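PDB 2EAB: alpha-fucosidase, which probably releases alpha-1,2-linked L-fucose from glycans by hydrolysis, this chain being the catalytic portion of a longer bifidobacterial glycoside hydrolase. Local coordinates for residues E181-R194 and K314-D326. Numbering follows the deposited sequence.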
# COMPACT_ATOMS: atom_id res chain seq x y z
N GLU A 181 -5.64 22.25 17.38
CA GLU A 181 -4.76 21.88 16.29
C GLU A 181 -4.02 20.61 16.69
O GLU A 181 -3.50 20.52 17.80
CB GLU A 181 -3.76 23.00 16.01
CG GLU A 181 -2.78 22.70 14.90
CD GLU A 181 -1.59 23.63 14.93
OE1 GLU A 181 -0.75 23.50 15.85
OE2 GLU A 181 -1.50 24.50 14.04
N TYR A 182 -3.98 19.64 15.78
CA TYR A 182 -3.34 18.36 16.04
C TYR A 182 -2.38 18.00 14.92
O TYR A 182 -2.72 18.11 13.74
CB TYR A 182 -4.37 17.24 16.14
CG TYR A 182 -5.51 17.47 17.08
CD1 TYR A 182 -5.39 17.18 18.44
CD2 TYR A 182 -6.74 17.94 16.62
CE1 TYR A 182 -6.45 17.37 19.31
CE2 TYR A 182 -7.81 18.13 17.48
CZ TYR A 182 -7.65 17.83 18.83
OH TYR A 182 -8.70 18.00 19.70
N PHE A 183 -1.19 17.54 15.28
CA PHE A 183 -0.27 16.96 14.31
C PHE A 183 0.65 15.95 14.98
O PHE A 183 0.75 15.91 16.20
CB PHE A 183 0.52 18.03 13.53
CG PHE A 183 1.39 18.92 14.39
CD1 PHE A 183 2.69 18.55 14.69
CD2 PHE A 183 0.92 20.14 14.85
CE1 PHE A 183 3.51 19.37 15.46
CE2 PHE A 183 1.73 20.97 15.62
CZ PHE A 183 3.02 20.59 15.93
N ALA A 184 1.28 15.11 14.17
CA ALA A 184 2.26 14.15 14.67
C ALA A 184 3.54 14.35 13.89
O ALA A 184 3.60 14.11 12.68
CB ALA A 184 1.75 12.73 14.53
N SER A 185 4.56 14.81 14.60
CA SER A 185 5.85 15.13 14.01
C SER A 185 6.71 13.89 13.85
O SER A 185 6.88 13.12 14.80
CB SER A 185 6.58 16.14 14.89
OG SER A 185 7.92 16.27 14.47
N ASN A 186 7.25 13.71 12.65
CA ASN A 186 8.26 12.68 12.46
C ASN A 186 9.63 13.10 13.04
O ASN A 186 10.21 12.34 13.81
CB ASN A 186 8.35 12.25 10.99
CG ASN A 186 9.22 11.02 10.79
OD1 ASN A 186 10.41 11.13 10.52
ND2 ASN A 186 8.63 9.84 10.96
N PRO A 187 10.14 14.32 12.71
CA PRO A 187 11.43 14.73 13.28
C PRO A 187 11.53 14.67 14.80
O PRO A 187 12.56 14.28 15.33
CB PRO A 187 11.58 16.18 12.81
CG PRO A 187 10.78 16.26 11.58
CD PRO A 187 9.60 15.35 11.80
N ASP A 188 10.46 15.05 15.50
CA ASP A 188 10.47 15.07 16.96
C ASP A 188 9.69 13.92 17.58
O ASP A 188 9.56 13.83 18.81
CB ASP A 188 10.02 16.44 17.48
CG ASP A 188 11.07 17.51 17.26
OD1 ASP A 188 12.19 17.34 17.79
OD2 ASP A 188 10.80 18.49 16.55
N ASN A 189 9.20 13.03 16.73
CA ASN A 189 8.58 11.77 17.15
C ASN A 189 7.49 11.93 18.21
O ASN A 189 7.45 11.20 19.20
CB ASN A 189 9.65 10.79 17.62
CG ASN A 189 9.15 9.37 17.67
OD1 ASN A 189 8.25 9.01 16.91
ND2 ASN A 189 9.70 8.57 18.56
N VAL A 190 6.61 12.90 17.98
CA VAL A 190 5.69 13.33 19.02
C VAL A 190 4.40 13.86 18.42
O VAL A 190 4.41 14.46 17.35
CB VAL A 190 6.36 14.38 19.96
CG1 VAL A 190 6.61 15.71 19.23
CG2 VAL A 190 5.55 14.60 21.24
N MET A 191 3.30 13.61 19.11
CA MET A 191 2.00 14.16 18.75
C MET A 191 1.78 15.43 19.55
O MET A 191 2.08 15.48 20.75
CB MET A 191 0.90 13.13 19.01
CG MET A 191 -0.51 13.61 18.71
SD MET A 191 -1.75 12.32 18.97
CE MET A 191 -1.34 11.16 17.66
N VAL A 192 1.25 16.45 18.89
CA VAL A 192 1.03 17.75 19.50
C VAL A 192 -0.45 18.10 19.39
O VAL A 192 -1.05 17.95 18.33
CB VAL A 192 1.90 18.85 18.83
CG1 VAL A 192 1.55 20.24 19.34
CG2 VAL A 192 3.39 18.56 19.06
N ALA A 193 -1.03 18.54 20.51
CA ALA A 193 -2.35 19.15 20.51
C ALA A 193 -2.22 20.56 21.08
O ALA A 193 -1.85 20.74 22.24
CB ALA A 193 -3.33 18.33 21.32
N ARG A 194 -2.51 21.55 20.24
CA ARG A 194 -2.46 22.95 20.62
C ARG A 194 -3.89 23.43 20.83
O ARG A 194 -4.69 23.40 19.90
CB ARG A 194 -1.75 23.77 19.54
CG ARG A 194 -1.71 25.28 19.77
CD ARG A 194 -0.77 25.64 20.91
NE ARG A 194 -0.79 27.08 21.18
CZ ARG A 194 -0.24 27.65 22.24
NH1 ARG A 194 0.37 26.91 23.16
NH2 ARG A 194 -0.30 28.97 22.40
N LYS A 314 12.09 22.02 23.24
CA LYS A 314 12.15 22.73 21.96
C LYS A 314 11.05 23.77 21.83
O LYS A 314 11.27 24.85 21.28
CB LYS A 314 12.09 21.74 20.79
CG LYS A 314 13.39 21.01 20.56
CD LYS A 314 13.37 20.21 19.27
CE LYS A 314 14.64 19.39 19.15
NZ LYS A 314 14.68 18.58 17.90
N GLY A 315 9.87 23.45 22.35
CA GLY A 315 8.74 24.37 22.34
C GLY A 315 7.85 24.24 21.12
O GLY A 315 8.28 23.76 20.07
N TYR A 316 6.61 24.69 21.27
CA TYR A 316 5.58 24.54 20.25
C TYR A 316 5.97 25.11 18.88
O TYR A 316 5.83 24.43 17.86
CB TYR A 316 4.27 25.16 20.73
CG TYR A 316 3.21 25.30 19.66
CD1 TYR A 316 2.53 24.18 19.18
CD2 TYR A 316 2.90 26.54 19.12
CE1 TYR A 316 1.56 24.30 18.19
CE2 TYR A 316 1.94 26.68 18.14
CZ TYR A 316 1.27 25.56 17.68
OH TYR A 316 0.31 25.70 16.71
N THR A 317 6.45 26.35 18.86
CA THR A 317 6.78 27.02 17.60
C THR A 317 7.81 26.23 16.79
O THR A 317 7.62 25.98 15.59
CB THR A 317 7.26 28.48 17.84
OG1 THR A 317 6.23 29.21 18.52
CG2 THR A 317 7.59 29.18 16.52
N ALA A 318 8.89 25.82 17.45
CA ALA A 318 9.96 25.07 16.80
C ALA A 318 9.53 23.67 16.37
O ALA A 318 9.90 23.22 15.28
CB ALA A 318 11.18 25.00 17.71
N VAL A 319 8.77 22.99 17.22
CA VAL A 319 8.26 21.65 16.89
C VAL A 319 7.31 21.71 15.69
O VAL A 319 7.40 20.89 14.77
CB VAL A 319 7.61 20.96 18.12
CG1 VAL A 319 6.87 19.68 17.73
CG2 VAL A 319 8.66 20.66 19.18
N LYS A 320 6.42 22.70 15.69
CA LYS A 320 5.50 22.89 14.57
C LYS A 320 6.23 23.21 13.27
O LYS A 320 5.91 22.64 12.23
CB LYS A 320 4.47 23.98 14.89
CG LYS A 320 3.47 24.23 13.77
CD LYS A 320 2.40 25.22 14.19
CE LYS A 320 1.48 25.56 13.03
NZ LYS A 320 0.36 26.44 13.46
N LYS A 321 7.21 24.12 13.33
CA LYS A 321 7.99 24.49 12.15
C LYS A 321 8.69 23.28 11.54
O LYS A 321 8.59 23.03 10.34
CB LYS A 321 9.01 25.58 12.47
CG LYS A 321 9.84 26.02 11.26
CD LYS A 321 10.95 26.97 11.64
CE LYS A 321 11.70 27.46 10.41
NZ LYS A 321 12.51 26.39 9.75
N ALA A 322 9.40 22.52 12.38
CA ALA A 322 10.12 21.33 11.93
C ALA A 322 9.17 20.30 11.34
O ALA A 322 9.49 19.65 10.34
CB ALA A 322 10.91 20.74 13.07
N HIS A 323 7.99 20.16 11.96
CA HIS A 323 6.99 19.25 11.43
C HIS A 323 6.51 19.65 10.04
O HIS A 323 6.51 18.82 9.12
CB HIS A 323 5.76 19.17 12.34
CG HIS A 323 4.64 18.42 11.71
ND1 HIS A 323 3.45 19.02 11.34
CD2 HIS A 323 4.56 17.14 11.30
CE1 HIS A 323 2.68 18.11 10.76
NE2 HIS A 323 3.33 16.96 10.73
N ILE A 324 6.08 20.90 9.90
CA ILE A 324 5.51 21.35 8.63
C ILE A 324 6.56 21.31 7.52
O ILE A 324 6.26 20.90 6.40
CB ILE A 324 4.83 22.74 8.77
CG1 ILE A 324 3.58 22.62 9.65
CG2 ILE A 324 4.47 23.31 7.40
CD1 ILE A 324 2.91 23.94 10.00
N ASP A 325 7.79 21.71 7.84
CA ASP A 325 8.90 21.62 6.88
C ASP A 325 9.08 20.18 6.38
O ASP A 325 9.21 19.95 5.18
CB ASP A 325 10.21 22.11 7.50
CG ASP A 325 10.25 23.63 7.70
OD1 ASP A 325 9.35 24.34 7.22
OD2 ASP A 325 11.21 24.11 8.35
N ASP A 326 9.08 19.23 7.31
CA ASP A 326 9.26 17.81 7.02
C ASP A 326 8.11 17.24 6.18
O ASP A 326 8.34 16.58 5.16
CB ASP A 326 9.39 17.05 8.33
CG ASP A 326 9.34 15.55 8.16
OD1 ASP A 326 10.33 14.96 7.68
OD2 ASP A 326 8.29 14.95 8.51
O HOH W 1 8.86 18.63 14.75
O HOH W 2 11.78 13.30 9.63
O HOH W 3 12.99 19.90 15.94
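Helix 316-326 crosses the face of the antiparallel hairpin formed by strands 181-185 and 190-194, its axis passing 8.4 Å from that of 181-185 at 73°, with Ser185 opposite His323 and Arg194 near Tyr316. The interface has an apolar centre and polar margins, with Phe183 at the centre. Its CD1 corner lies over the rim of one face of the His323 imidazole, the planes only 12° apart but slid so that the rings barely overlap, the centroids 4.6 Å apart, while CZ reaches Lys320 CA and Val319 CG1 lies at the ring edge. Val319 also meets Val192 CG2.

At one margin the helix grips Glu181 twice: Tyr316 OH donates to OE1 at 2.6 Å, 31° out of the carboxylate plane, and Lys320 NZ takes the syn lone pair of OE2 at 2.7 Å. Lys320 also pairs with Asp11, and Glu181 OE2 is shared with Lys166. A bend at its second torsion folds Arg194 over the tyrosine, setting CD 3.8 Å from the ring centroid and its guanidinium over the same face, where Asp251 holds it. A leucine at Tyr316 would probably leave Glu181 OE1 without its hydroxyl donor and Arg194 without an aromatic face.

Across the turn, Asp188 OD1 receives Lys314 NZ at 2.8 Å, and a water links Ser185 OG and Asp188 OD2 to Val319 O. Beyond it, Pro187 packs on Asp326, which Arg388 also binds. Paired charges thus flank an apolar seam where helix 316-326 packs on the N-terminal beta-sandwich, on the way to the catalytic helical domain.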